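Local coordinates for erythrocyte membrane protein 1 (Plasmodium falciparum, PDB 6S8T) that binds the host adhesion receptor ICAM-1 through this DBLbeta domain, a property linked with cytoadhesion of malaria-infected erythrocytes, at residues 139-144 with 250-255; 126-131 with 208-213; 144-149 with 261-266; 32-37 with 245-250. One frame throughout, in Å; residues are numbered along the deposited sequence.

Interaction 1 (139-144 with 250-255)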
loop_
_atom_site.group_PDB
_atom_site.type_symbol
_atom_site.label_atom_id
_atom_site.label_comp_id
_atom_site.label_asym_id
_atom_site.label_seq_id
_atom_site.Cartn_x
_atom_site.Cartn_y
_atom_site.Cartn_z
ATOM N N HIS A 139 -10.258 4.286 24.233
ATOM C CA HIS A 139 -9.497 3.088 24.561
ATOM C C HIS A 139 -10.049 1.833 23.899
ATOM O O HIS A 139 -9.272 0.938 23.545
ATOM C CB HIS A 139 -9.466 2.896 26.080
ATOM C CG HIS A 139 -9.019 4.112 26.831
ATOM N ND1 HIS A 139 -7.696 4.483 26.928
ATOM C CD2 HIS A 139 -9.721 5.045 27.515
ATOM C CE1 HIS A 139 -7.601 5.588 27.645
ATOM N NE2 HIS A 139 -8.816 5.951 28.012
ATOM N N SER A 140 -11.369 1.742 23.724
ATOM C CA SER A 140 -11.947 0.564 23.086
ATOM C C SER A 140 -11.603 0.498 21.603
ATOM O O SER A 140 -11.450 -0.599 21.053
ATOM C CB SER A 140 -13.464 0.550 23.281
ATOM O OG SER A 140 -13.804 0.483 24.656
ATOM N N LEU A 141 -11.477 1.651 20.938
ATOM C CA LEU A 141 -11.131 1.646 19.521
ATOM C C LEU A 141 -9.710 1.148 19.299
ATOM O O LEU A 141 -9.445 0.426 18.330
ATOM C CB LEU A 141 -11.306 3.043 18.925
ATOM C CG LEU A 141 -10.918 3.192 17.449
ATOM C CD1 LEU A 141 -11.774 2.292 16.576
ATOM C CD2 LEU A 141 -11.029 4.640 16.995
ATOM N N LEU A 142 -8.782 1.518 20.188
ATOM C CA LEU A 142 -7.395 1.087 20.034
ATOM C C LEU A 142 -7.272 -0.430 20.124
ATOM O O LEU A 142 -6.450 -1.035 19.424
ATOM C CB LEU A 142 -6.516 1.757 21.089
ATOM C CG LEU A 142 -5.048 1.324 21.113
ATOM C CD1 LEU A 142 -4.378 1.643 19.789
ATOM C CD2 LEU A 142 -4.301 1.972 22.271
ATOM N N GLY A 143 -8.083 -1.061 20.974
ATOM C CA GLY A 143 -8.025 -2.510 21.097
ATOM C C GLY A 143 -8.346 -3.222 19.797
ATOM O O GLY A 143 -7.645 -4.157 19.402
ATOM N N ASP A 144 -9.399 -2.781 19.106
ATOM C CA ASP A 144 -9.770 -3.421 17.848
ATOM C C ASP A 144 -8.800 -3.072 16.726
ATOM O O ASP A 144 -8.594 -3.881 15.814
ATOM C CB ASP A 144 -11.202 -3.043 17.470
ATOM C CG ASP A 144 -12.219 -4.090 17.910
ATOM O OD1 ASP A 144 -12.004 -5.290 17.623
ATOM O OD2 ASP A 144 -13.227 -3.718 18.551
ATOM N N GLU A 250 -6.990 12.529 12.419
ATOM C CA GLU A 250 -5.551 12.682 12.224
ATOM C C GLU A 250 -4.818 12.729 13.560
ATOM O O GLU A 250 -3.754 12.116 13.714
ATOM C CB GLU A 250 -5.253 13.950 11.414
ATOM C CG GLU A 250 -5.572 13.853 9.924
ATOM C CD GLU A 250 -5.486 15.195 9.200
ATOM O OE1 GLU A 250 -5.342 16.242 9.871
ATOM O OE2 GLU A 250 -5.567 15.201 7.952
ATOM N N ASP A 251 -5.375 13.451 14.536
ATOM C CA ASP A 251 -4.719 13.583 15.834
ATOM C C ASP A 251 -4.745 12.268 16.610
ATOM O O ASP A 251 -3.755 11.905 17.254
ATOM C CB ASP A 251 -5.378 14.701 16.639
ATOM C CG ASP A 251 -5.168 16.081 16.017
ATOM O OD1 ASP A 251 -4.456 16.185 14.998
ATOM O OD2 ASP A 251 -5.720 17.062 16.554
ATOM N N TRP A 252 -5.870 11.545 16.567
ATOM C CA TRP A 252 -5.932 10.244 17.229
ATOM C C TRP A 252 -4.885 9.293 16.663
ATOM O O TRP A 252 -4.259 8.533 17.410
ATOM C CB TRP A 252 -7.330 9.636 17.094
ATOM C CG TRP A 252 -7.513 8.360 17.885
ATOM C CD1 TRP A 252 -8.003 8.244 19.154
ATOM C CD2 TRP A 252 -7.200 7.027 17.455
ATOM N NE1 TRP A 252 -8.019 6.923 19.538
ATOM C CE2 TRP A 252 -7.530 6.156 18.512
ATOM C CE3 TRP A 252 -6.672 6.486 16.277
ATOM C CZ2 TRP A 252 -7.351 4.776 18.430
ATOM C CZ3 TRP A 252 -6.496 5.112 16.196
ATOM C CH2 TRP A 252 -6.832 4.275 17.267
ATOM N N TRP A 253 -4.675 9.323 15.345
ATOM C CA TRP A 253 -3.645 8.477 14.756
ATOM C C TRP A 253 -2.256 8.878 15.245
ATOM O O TRP A 253 -1.446 8.010 15.591
ATOM C CB TRP A 253 -3.724 8.530 13.228
ATOM C CG TRP A 253 -2.707 7.655 12.560
ATOM C CD1 TRP A 253 -1.597 8.063 11.873
ATOM C CD2 TRP A 253 -2.689 6.220 12.535
ATOM N NE1 TRP A 253 -0.897 6.971 11.415
ATOM C CE2 TRP A 253 -1.546 5.830 11.809
ATOM C CE3 TRP A 253 -3.532 5.230 13.051
ATOM C CZ2 TRP A 253 -1.224 4.491 11.587
ATOM C CZ3 TRP A 253 -3.209 3.899 12.832
ATOM C CH2 TRP A 253 -2.067 3.544 12.104
ATOM N N GLU A 254 -1.973 10.186 15.304
ATOM C CA GLU A 254 -0.670 10.646 15.783
ATOM C C GLU A 254 -0.413 10.205 17.217
ATOM O O GLU A 254 0.726 9.894 17.586
ATOM C CB GLU A 254 -0.576 12.169 15.686
ATOM C CG GLU A 254 -0.396 12.686 14.277
ATOM C CD GLU A 254 0.851 12.132 13.626
ATOM O OE1 GLU A 254 1.938 12.221 14.244
ATOM O OE2 GLU A 254 0.739 11.589 12.504
ATOM N N ALA A 255 -1.459 10.186 18.043
ATOM C CA ALA A 255 -1.302 9.830 19.446
ATOM C C ALA A 255 -1.056 8.339 19.648
ATOM O O ALA A 255 -0.417 7.953 20.632
ATOM C CB ALA A 255 -2.539 10.265 20.234
#

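Interaction 2 (126-131 with 208-213)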
loop_
_atom_site.group_PDB
_atom_site.type_symbol
_atom_site.label_atom_id
_atom_site.label_comp_id
_atom_site.label_asym_id
_atom_site.label_seq_id
_atom_site.Cartn_x
_atom_site.Cartn_y
_atom_site.Cartn_z
ATOM N N LEU A 126 -18.362 -3.747 13.610
ATOM C CA LEU A 126 -18.358 -3.213 14.963
ATOM C C LEU A 126 -19.780 -2.963 15.454
ATOM O O LEU A 126 -20.690 -2.660 14.679
ATOM C CB LEU A 126 -17.557 -1.911 15.027
ATOM C CG LEU A 126 -16.028 -1.987 15.020
ATOM C CD1 LEU A 126 -15.430 -0.592 15.075
ATOM C CD2 LEU A 126 -15.522 -2.832 16.182
ATOM N N ASN A 127 -19.963 -3.103 16.763
ATOM C CA ASN A 127 -21.180 -2.669 17.445
ATOM C C ASN A 127 -20.857 -1.327 18.089
ATOM O O ASN A 127 -20.187 -1.270 19.125
ATOM C CB ASN A 127 -21.635 -3.699 18.473
ATOM C CG ASN A 127 -22.914 -3.289 19.182
ATOM O OD1 ASN A 127 -22.879 -2.583 20.191
ATOM N ND2 ASN A 127 -24.050 -3.732 18.656
ATOM N N VAL A 128 -21.326 -0.242 17.466
ATOM C CA VAL A 128 -20.955 1.101 17.901
ATOM C C VAL A 128 -21.440 1.403 19.311
ATOM O O VAL A 128 -20.904 2.304 19.967
ATOM C CB VAL A 128 -21.487 2.154 16.908
ATOM C CG1 VAL A 128 -20.871 1.946 15.533
ATOM C CG2 VAL A 128 -23.008 2.097 16.835
ATOM N N SER A 129 -22.446 0.677 19.800
ATOM C CA SER A 129 -22.884 0.868 21.179
ATOM C C SER A 129 -21.842 0.343 22.158
ATOM O O SER A 129 -21.505 1.014 23.140
ATOM C CB SER A 129 -24.232 0.184 21.407
ATOM O OG SER A 129 -25.251 0.799 20.639
ATOM N N TRP A 130 -21.311 -0.857 21.902
ATOM C CA TRP A 130 -20.320 -1.436 22.805
ATOM C C TRP A 130 -19.048 -0.600 22.852
ATOM O O TRP A 130 -18.338 -0.604 23.865
ATOM C CB TRP A 130 -19.997 -2.870 22.382
ATOM C CG TRP A 130 -21.089 -3.863 22.680
ATOM C CD1 TRP A 130 -22.228 -3.644 23.401
ATOM C CD2 TRP A 130 -21.138 -5.233 22.261
ATOM N NE1 TRP A 130 -22.981 -4.792 23.458
ATOM C CE2 TRP A 130 -22.335 -5.781 22.765
ATOM C CE3 TRP A 130 -20.288 -6.049 21.507
ATOM C CZ2 TRP A 130 -22.701 -7.107 22.540
ATOM C CZ3 TRP A 130 -20.654 -7.366 21.286
ATOM C CH2 TRP A 130 -21.849 -7.880 21.800
ATOM N N VAL A 131 -18.749 0.128 21.777
ATOM C CA VAL A 131 -17.536 0.936 21.744
ATOM C C VAL A 131 -17.709 2.236 22.526
ATOM O O VAL A 131 -16.762 2.708 23.165
ATOM C CB VAL A 131 -17.130 1.205 20.284
ATOM C CG1 VAL A 131 -15.831 1.995 20.218
ATOM C CG2 VAL A 131 -16.998 -0.104 19.521
ATOM N N GLN A 208 -16.423 2.681 7.153
ATOM C CA GLN A 208 -16.296 4.117 7.375
ATOM C C GLN A 208 -17.481 4.675 8.152
ATOM O O GLN A 208 -17.327 5.660 8.884
ATOM C CB GLN A 208 -16.145 4.845 6.041
ATOM C CG GLN A 208 -14.814 4.603 5.358
ATOM C CD GLN A 208 -13.641 5.081 6.192
ATOM O OE1 GLN A 208 -13.717 6.116 6.859
ATOM N NE2 GLN A 208 -12.548 4.321 6.168
ATOM N N GLY A 209 -18.659 4.065 8.016
ATOM C CA GLY A 209 -19.816 4.550 8.749
ATOM C C GLY A 209 -19.686 4.340 10.245
ATOM O O GLY A 209 -20.133 5.172 11.041
ATOM N N HIS A 210 -19.073 3.224 10.649
ATOM C CA HIS A 210 -18.849 2.972 12.067
ATOM C C HIS A 210 -17.884 3.990 12.659
ATOM O O HIS A 210 -18.089 4.466 13.781
ATOM C CB HIS A 210 -18.320 1.553 12.272
ATOM C CG HIS A 210 -19.283 0.481 11.869
ATOM N ND1 HIS A 210 -20.641 0.695 11.775
ATOM C CD2 HIS A 210 -19.084 -0.817 11.536
ATOM C CE1 HIS A 210 -21.237 -0.424 11.403
ATOM N NE2 HIS A 210 -20.314 -1.357 11.250
ATOM N N LEU A 211 -16.831 4.342 11.918
ATOM C CA LEU A 211 -15.841 5.281 12.436
ATOM C C LEU A 211 -16.423 6.684 12.578
ATOM O O LEU A 211 -16.069 7.415 13.511
ATOM C CB LEU A 211 -14.609 5.303 11.531
ATOM C CG LEU A 211 -13.832 3.990 11.404
ATOM C CD1 LEU A 211 -12.629 4.165 10.484
ATOM C CD2 LEU A 211 -13.398 3.489 12.772
ATOM N N GLN A 212 -17.314 7.080 11.667
ATOM C CA GLN A 212 -17.921 8.402 11.767
ATOM C C GLN A 212 -18.794 8.530 13.008
ATOM O O GLN A 212 -18.882 9.616 13.592
ATOM C CB GLN A 212 -18.730 8.703 10.509
ATOM C CG GLN A 212 -17.877 8.788 9.259
ATOM C CD GLN A 212 -18.701 8.850 7.992
ATOM O OE1 GLN A 212 -18.158 8.856 6.885
ATOM N NE2 GLN A 212 -20.022 8.894 8.145
ATOM N N ILE A 213 -19.438 7.442 13.431
ATOM C CA ILE A 213 -20.231 7.492 14.654
ATOM C C ILE A 213 -19.328 7.455 15.881
ATOM O O ILE A 213 -19.563 8.175 16.858
ATOM C CB ILE A 213 -21.261 6.349 14.671
ATOM C CG1 ILE A 213 -22.270 6.527 13.535
ATOM C CG2 ILE A 213 -21.977 6.289 16.010
ATOM C CD1 ILE A 213 -23.301 5.429 13.464
#

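Interaction 3 (144-149 with 261-266)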
loop_
_atom_site.group_PDB
_atom_site.type_symbol
_atom_site.label_atom_id
_atom_site.label_comp_id
_atom_site.label_asym_id
_atom_site.label_seq_id
_atom_site.Cartn_x
_atom_site.Cartn_y
_atom_site.Cartn_z
ATOM N N ASP A 144 -9.399 -2.781 19.106
ATOM C CA ASP A 144 -9.770 -3.421 17.848
ATOM C C ASP A 144 -8.800 -3.072 16.726
ATOM O O ASP A 144 -8.594 -3.881 15.814
ATOM C CB ASP A 144 -11.202 -3.043 17.470
ATOM C CG ASP A 144 -12.219 -4.090 17.910
ATOM O OD1 ASP A 144 -12.004 -5.290 17.623
ATOM O OD2 ASP A 144 -13.227 -3.718 18.551
ATOM N N VAL A 145 -8.193 -1.884 16.770
ATOM C CA VAL A 145 -7.189 -1.534 15.769
ATOM C C VAL A 145 -5.923 -2.356 15.978
ATOM O O VAL A 145 -5.293 -2.806 15.013
ATOM C CB VAL A 145 -6.901 -0.021 15.804
ATOM C CG1 VAL A 145 -5.726 0.322 14.899
ATOM C CG2 VAL A 145 -8.135 0.760 15.387
ATOM N N GLN A 146 -5.532 -2.569 17.238
ATOM C CA GLN A 146 -4.355 -3.385 17.514
ATOM C C GLN A 146 -4.608 -4.857 17.211
ATOM O O GLN A 146 -3.689 -5.566 16.784
ATOM C CB GLN A 146 -3.917 -3.210 18.968
ATOM C CG GLN A 146 -3.270 -1.864 19.265
ATOM C CD GLN A 146 -2.815 -1.743 20.705
ATOM O OE1 GLN A 146 -3.622 -1.823 21.629
ATOM N NE2 GLN A 146 -1.516 -1.558 20.903
ATOM N N LEU A 147 -5.836 -5.335 17.427
ATOM C CA LEU A 147 -6.155 -6.714 17.073
ATOM C C LEU A 147 -6.082 -6.923 15.566
ATOM O O LEU A 147 -5.534 -7.929 15.099
ATOM C CB LEU A 147 -7.541 -7.091 17.599
ATOM C CG LEU A 147 -8.019 -8.499 17.239
ATOM C CD1 LEU A 147 -7.184 -9.556 17.950
ATOM C CD2 LEU A 147 -9.494 -8.673 17.561
ATOM N N ALA A 148 -6.620 -5.979 14.789
ATOM C CA ALA A 148 -6.560 -6.101 13.338
ATOM C C ALA A 148 -5.125 -6.015 12.835
ATOM O O ALA A 148 -4.733 -6.764 11.933
ATOM C CB ALA A 148 -7.427 -5.026 12.683
ATOM N N ALA A 149 -4.320 -5.123 13.421
ATOM C CA ALA A 149 -2.937 -4.968 12.981
ATOM C C ALA A 149 -2.118 -6.226 13.249
ATOM O O ALA A 149 -1.293 -6.625 12.418
ATOM C CB ALA A 149 -2.303 -3.758 13.666
ATOM N N TRP A 261 1.889 -0.008 15.615
ATOM C CA TRP A 261 3.050 -0.687 15.047
ATOM C C TRP A 261 3.650 -1.695 16.020
ATOM O O TRP A 261 4.224 -2.702 15.586
ATOM C CB TRP A 261 4.107 0.334 14.625
ATOM C CG TRP A 261 5.362 -0.286 14.078
ATOM C CD1 TRP A 261 6.596 -0.288 14.659
ATOM C CD2 TRP A 261 5.498 -1.005 12.846
ATOM N NE1 TRP A 261 7.495 -0.953 13.861
ATOM C CE2 TRP A 261 6.844 -1.409 12.744
ATOM C CE3 TRP A 261 4.613 -1.344 11.819
ATOM C CZ2 TRP A 261 7.327 -2.133 11.656
ATOM C CZ3 TRP A 261 5.093 -2.064 10.738
ATOM C CH2 TRP A 261 6.438 -2.449 10.665
ATOM N N ARG A 262 3.534 -1.447 17.328
ATOM C CA ARG A 262 4.015 -2.415 18.308
ATOM C C ARG A 262 3.244 -3.726 18.211
ATOM O O ARG A 262 3.811 -4.806 18.412
ATOM C CB ARG A 262 3.910 -1.837 19.718
ATOM C CG ARG A 262 5.144 -1.084 20.177
ATOM C CD ARG A 262 4.948 -0.501 21.569
ATOM N NE ARG A 262 4.349 -1.463 22.492
ATOM C CZ ARG A 262 5.040 -2.323 23.232
ATOM N NH1 ARG A 262 6.364 -2.351 23.162
ATOM N NH2 ARG A 262 4.407 -3.159 24.045
ATOM N N ALA A 263 1.947 -3.649 17.904
ATOM C CA ALA A 263 1.154 -4.862 17.748
ATOM C C ALA A 263 1.623 -5.682 16.553
ATOM O O ALA A 263 1.546 -6.916 16.578
ATOM C CB ALA A 263 -0.325 -4.506 17.610
ATOM N N MET A 264 2.118 -5.016 15.508
ATOM C CA MET A 264 2.678 -5.710 14.356
ATOM C C MET A 264 4.095 -6.211 14.610
ATOM O O MET A 264 4.517 -7.186 13.976
ATOM C CB MET A 264 2.655 -4.793 13.128
ATOM C CG MET A 264 1.252 -4.486 12.610
ATOM S SD MET A 264 1.247 -3.388 11.177
ATOM C CE MET A 264 -0.412 -3.631 10.550
ATOM N N GLN A 265 4.832 -5.577 15.525
ATOM C CA GLN A 265 6.178 -6.040 15.843
ATOM C C GLN A 265 6.181 -7.392 16.547
ATOM O O GLN A 265 7.215 -8.070 16.550
ATOM C CB GLN A 265 6.908 -5.010 16.708
ATOM C CG GLN A 265 7.322 -3.745 15.972
ATOM C CD GLN A 265 8.078 -2.772 16.864
ATOM O OE1 GLN A 265 7.779 -2.638 18.052
ATOM N NE2 GLN A 265 9.068 -2.093 16.294
ATOM N N CYS A 266 5.056 -7.796 17.148
ATOM C CA CYS A 266 4.993 -9.099 17.806
ATOM C C CYS A 266 5.264 -10.232 16.828
ATOM O O CYS A 266 5.848 -11.255 17.206
ATOM C CB CYS A 266 3.626 -9.298 18.461
ATOM S SG CYS A 266 3.226 -8.151 19.792
#

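Interaction 4 (32-37 with 245-250)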
loop_
_atom_site.group_PDB
_atom_site.type_symbol
_atom_site.label_atom_id
_atom_site.label_comp_id
_atom_site.label_asym_id
_atom_site.label_seq_id
_atom_site.Cartn_x
_atom_site.Cartn_y
_atom_site.Cartn_z
ATOM N N SER A 32 -0.394 18.847 18.767
ATOM C CA SER A 32 -0.077 19.398 20.083
ATOM C C SER A 32 -0.890 20.651 20.371
ATOM O O SER A 32 -1.272 20.900 21.520
ATOM C CB SER A 32 1.417 19.710 20.185
ATOM O OG SER A 32 2.198 18.529 20.172
ATOM N N LYS A 33 -1.154 21.461 19.344
ATOM C CA LYS A 33 -1.957 22.663 19.530
ATOM C C LYS A 33 -3.411 22.340 19.845
ATOM O O LYS A 33 -4.140 23.218 20.319
ATOM C CB LYS A 33 -1.881 23.547 18.284
ATOM C CG LYS A 33 -0.481 24.032 17.949
ATOM C CD LYS A 33 -0.461 24.795 16.633
ATOM C CE LYS A 33 0.953 25.209 16.260
ATOM N NZ LYS A 33 1.015 25.865 14.926
ATOM N N ARG A 34 -3.842 21.111 19.597
ATOM C CA ARG A 34 -5.209 20.675 19.865
ATOM C C ARG A 34 -5.175 19.654 21.004
ATOM O O ARG A 34 -4.527 19.930 22.019
ATOM C CB ARG A 34 -5.842 20.183 18.570
ATOM C CG ARG A 34 -6.075 21.291 17.555
ATOM C CD ARG A 34 -6.481 20.747 16.197
ATOM N NE ARG A 34 -5.474 19.849 15.641
ATOM C CZ ARG A 34 -5.293 19.651 14.339
ATOM N NH1 ARG A 34 -4.356 18.811 13.914
ATOM N NH2 ARG A 34 -6.043 20.302 13.461
ATOM N N GLY A 35 -5.825 18.499 20.885
ATOM C CA GLY A 35 -5.908 17.578 22.001
ATOM C C GLY A 35 -5.136 16.287 21.828
ATOM O O GLY A 35 -5.656 15.209 22.124
ATOM N N LEU A 36 -3.888 16.387 21.361
ATOM C CA LEU A 36 -3.053 15.200 21.197
ATOM C C LEU A 36 -2.878 14.453 22.513
ATOM O O LEU A 36 -2.862 13.217 22.539
ATOM C CB LEU A 36 -1.692 15.599 20.628
ATOM C CG LEU A 36 -0.576 14.554 20.606
ATOM C CD1 LEU A 36 -0.871 13.463 19.597
ATOM C CD2 LEU A 36 0.758 15.218 20.308
ATOM N N ALA A 37 -2.750 15.188 23.620
ATOM C CA ALA A 37 -2.532 14.546 24.912
ATOM C C ALA A 37 -3.780 13.829 25.409
ATOM O O ALA A 37 -3.675 12.786 26.062
ATOM C CB ALA A 37 -2.072 15.578 25.937
ATOM N N TYR A 245 -14.816 14.672 10.598
ATOM C CA TYR A 245 -13.898 14.650 11.742
ATOM C C TYR A 245 -12.451 14.447 11.296
ATOM O O TYR A 245 -11.675 13.755 11.957
ATOM C CB TYR A 245 -14.305 13.586 12.764
ATOM C CG TYR A 245 -15.760 13.655 13.170
ATOM C CD1 TYR A 245 -16.199 14.595 14.095
ATOM C CD2 TYR A 245 -16.693 12.782 12.626
ATOM C CE1 TYR A 245 -17.531 14.661 14.465
ATOM C CE2 TYR A 245 -18.024 12.841 12.991
ATOM C CZ TYR A 245 -18.438 13.781 13.910
ATOM O OH TYR A 245 -19.762 13.841 14.274
ATOM N N LYS A 246 -12.087 15.074 10.172
ATOM C CA LYS A 246 -10.760 14.885 9.587
ATOM C C LYS A 246 -9.654 15.145 10.604
ATOM O O LYS A 246 -8.749 14.320 10.776
ATOM C CB LYS A 246 -10.589 15.805 8.375
ATOM C CG LYS A 246 -9.148 15.919 7.889
ATOM C CD LYS A 246 -8.894 17.235 7.166
ATOM C CE LYS A 246 -9.439 17.220 5.750
ATOM N NZ LYS A 246 -8.620 16.354 4.859
ATOM N N GLN A 247 -9.713 16.293 11.288
ATOM C CA GLN A 247 -8.635 16.671 12.200
ATOM C C GLN A 247 -8.604 15.778 13.434
ATOM O O GLN A 247 -7.528 15.360 13.875
ATOM C CB GLN A 247 -8.779 18.142 12.601
ATOM C CG GLN A 247 -8.633 19.120 11.442
ATOM C CD GLN A 247 -8.717 20.573 11.878
ATOM O OE1 GLN A 247 -7.878 21.391 11.503
ATOM N NE2 GLN A 247 -9.734 20.901 12.671
ATOM N N LEU A 248 -9.772 15.476 14.008
ATOM C CA LEU A 248 -9.820 14.614 15.185
ATOM C C LEU A 248 -9.272 13.223 14.888
ATOM O O LEU A 248 -8.651 12.601 15.758
ATOM C CB LEU A 248 -11.255 14.517 15.703
ATOM C CG LEU A 248 -11.468 13.767 17.020
ATOM C CD1 LEU A 248 -10.798 14.506 18.171
ATOM C CD2 LEU A 248 -12.951 13.565 17.295
ATOM N N ARG A 249 -9.483 12.721 13.670
ATOM C CA ARG A 249 -8.976 11.400 13.317
ATOM C C ARG A 249 -7.486 11.426 12.993
ATOM O O ARG A 249 -6.782 10.445 13.264
ATOM C CB ARG A 249 -9.779 10.839 12.144
ATOM C CG ARG A 249 -11.250 10.630 12.474
ATOM C CD ARG A 249 -12.105 10.508 11.226
ATOM N NE ARG A 249 -11.899 9.246 10.526
ATOM C CZ ARG A 249 -12.652 8.829 9.512
ATOM N NH1 ARG A 249 -13.659 9.580 9.086
ATOM N NH2 ARG A 249 -12.400 7.663 8.926
ATOM N N GLU A 250 -6.990 12.529 12.419
ATOM C CA GLU A 250 -5.551 12.682 12.224
ATOM C C GLU A 250 -4.818 12.729 13.560
ATOM O O GLU A 250 -3.754 12.116 13.714
ATOM C CB GLU A 250 -5.253 13.950 11.414
ATOM C CG GLU A 250 -5.572 13.853 9.924
ATOM C CD GLU A 250 -5.486 15.195 9.200
ATOM O OE1 GLU A 250 -5.342 16.242 9.871
ATOM O OE2 GLU A 250 -5.567 15.201 7.952
#

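Interaction 1 (139-144 with 250-255)
The one CH-pi contact here is made by Leu141, whose methyl CD2 lies over a face of the Trp252 indole, 4.2 Å from the centroid of the six-membered ring and 18° off its normal. The methyl is displaced toward the rim, so CZ2 is its nearest ring atom at 4.0 Å. With CG anti to the backbone N (chi1 178°), the leucine branch reaches across to the indole.

At the ring edge the backbone N of Leu142 comes within 4.0 Å of Trp252 CZ2, close to the ring plane; the apolar touch there is from Leu142 CB, 4.1 Å from the same carbon. Trp252 thus meets one turn of the other helix with a face and an edge. A long, flat residue suits the place because the backbones stay well apart, the nearest CA atoms, of Leu142 and Trp252, being 9.7 Å from each other.

The buried polar groups on the flanks are bonded away from this contact: Asp144 to Ser68, Asn69 and Asn122, and Trp253 NE1 to Asp289. Helices 137-163 and 246-268 are joined here by side-chain packing without a hydrogen bond, as in a helix-bundle core, here that of the alpha-helical Duffy-binding-like fold.

Interaction 2 (126-131 with 208-213)
His210 overlaps the backbone of Leu126: the carbonyl O of Leu126 stands 3.7 Å above one face of the imidazole, offset toward its rim, while the Leu126 N lies 3.7 Å from His210 CD2. Leu126 CB adds an apolar touch on that ring carbon. Having CG beside its own backbone N (chi1 -64°) turns the ring of His210 toward the incoming loop, and NE2 makes a weak hydrogen bond to Glu124 O, just before that loop. A flat ring with a polar edge fits here, since it can pack against the loop and still meet a carbonyl.

This is where a loop enters the short helix 128-132 of the Duffy-binding domain, packed on the longer helix 202-221. Asn127 is the N-cap: its OD1 accepts from Trp130 N at 2.9 Å, in the carbonyl plane, with an N-H...O angle of 149°. Capping suits asparagine, whose short amide can fold back on the first turn.

In that first turn Val128 crosses His210 at about a right angle, CG1 lying 4.0 Å from ND1. The compact, branched valine also meets Ile213 one turn further along helix 202-221, its CB 4.3 Å from Ile213 CG2, at the more exposed margin of the contact.

Interaction 3 (144-149 with 261-266)
Two helices of the Duffy-binding-like core, 137-163 and 246-268, run side by side in the same general direction here, meeting through Gln146 and Ala149 on one and Ala263 and Met264 on the other. The axes of the two short segments come within 8.3 Å and cross at -33°. Alanine makes that closeness possible: Ala263 CB sits 3.6 Å from the carbonyl O of Gln146 and also touches Gln146 CB, while Ala149 CB lies 4.5 Å from Ala263 CB.

Met264, the residue after Ala263, packs on Ala149, about a turn on from Gln146. From CG placed beside the backbone N (chi1 -68°), the chain runs extended to its end, bringing CE within 3.6 Å of Ala149 CB. Its CG lies 3.3 Å from Ala149 O, a tight approach to the helix backbone. A slender, unbranched thioether suits this seam, and the same side chain also touches Ser185 and Phe186 of helix 172-194, so a third helix joins the packing.

The polar end of Gln146 reaches past Ala263: its NE2 is hydrogen-bonded to Gln259 O, just before the segment 261-266. Beyond the seam, Cys266 is disulfide-bonded to Cys61. Across the contact itself no hydrogen bond forms, so cohesion there rests on close van der Waals fit of small or flexible side chains against each other and against backbone carbonyls, with the amide nitrogen of the buried Gln146 bonded to the partner helix.

Interaction 4 (32-37 with 245-250)
The guanidinium of Arg34 meets Gln247 at its edge: OE1 of the glutamine lies in the guanidinium plane, 2.9 Å from Arg34 NH2. The two flat groups stand nearly upright to each other, with 78° between guanidinium and amide planes, so this is an edge approach and not a stack. The angle at NH2 is poor, and the close pair does not make a proper hydrogen bond.

NH2 also lies alongside the aliphatic part of the glutamine, 3.5 Å from Gln247 CG and 3.6 Å from Gln247 CB. The two side chains cross at about a right angle. Arg34 arrives there through a bend at chi3 (-59°), whereas Gln247 is extended beyond CG. A long arginine suits the loop position, since it spans from the chain following helix 16-32 to the first turn of helix 246-268.

The stronger partner of Arg34 is in the next residues of that helix: NH1 forms a salt bridge with Asp251 OD1. Glu250 OE1 is 4.9 Å from Arg34 NH1, too far for direct contact, and Glu250 is paired instead through OE2 with Arg196. Tyr235 supports the loop by bonding through OH to Gly35 N, and it also bonds to Asp251.

At this surface contact the ionic bond to Asp251 is therefore the chief polar link and probably sets the position of the guanidinium, while the close but badly angled OE1 of Gln247, a neutral oxygen beside the cation, may add at most an electrostatic attraction.

How the interactions relate
All four interactions belong to a helical, disulfide-linked domain, and three of them use helix 246-268: interaction 4 at its start, interaction 1 one turn on, interaction 3 further along. Interactions 1 and 3 join this helix to helix 137-163, share Asp144, and have centres about 12 Å apart. The centre of interaction 2 is about 13 Å from that of interaction 1, and Leu126 packs on Asp144. Interaction 4 centres about 11 Å from interaction 1; they share Glu250 and are tied by the Arg34-Asp251 salt bridge. Along the chain interaction 2 is nested within the loop closed by interaction 4, while its segments alternate with those of interactions 1 and 3, so distant parts interlock from buried core to surface.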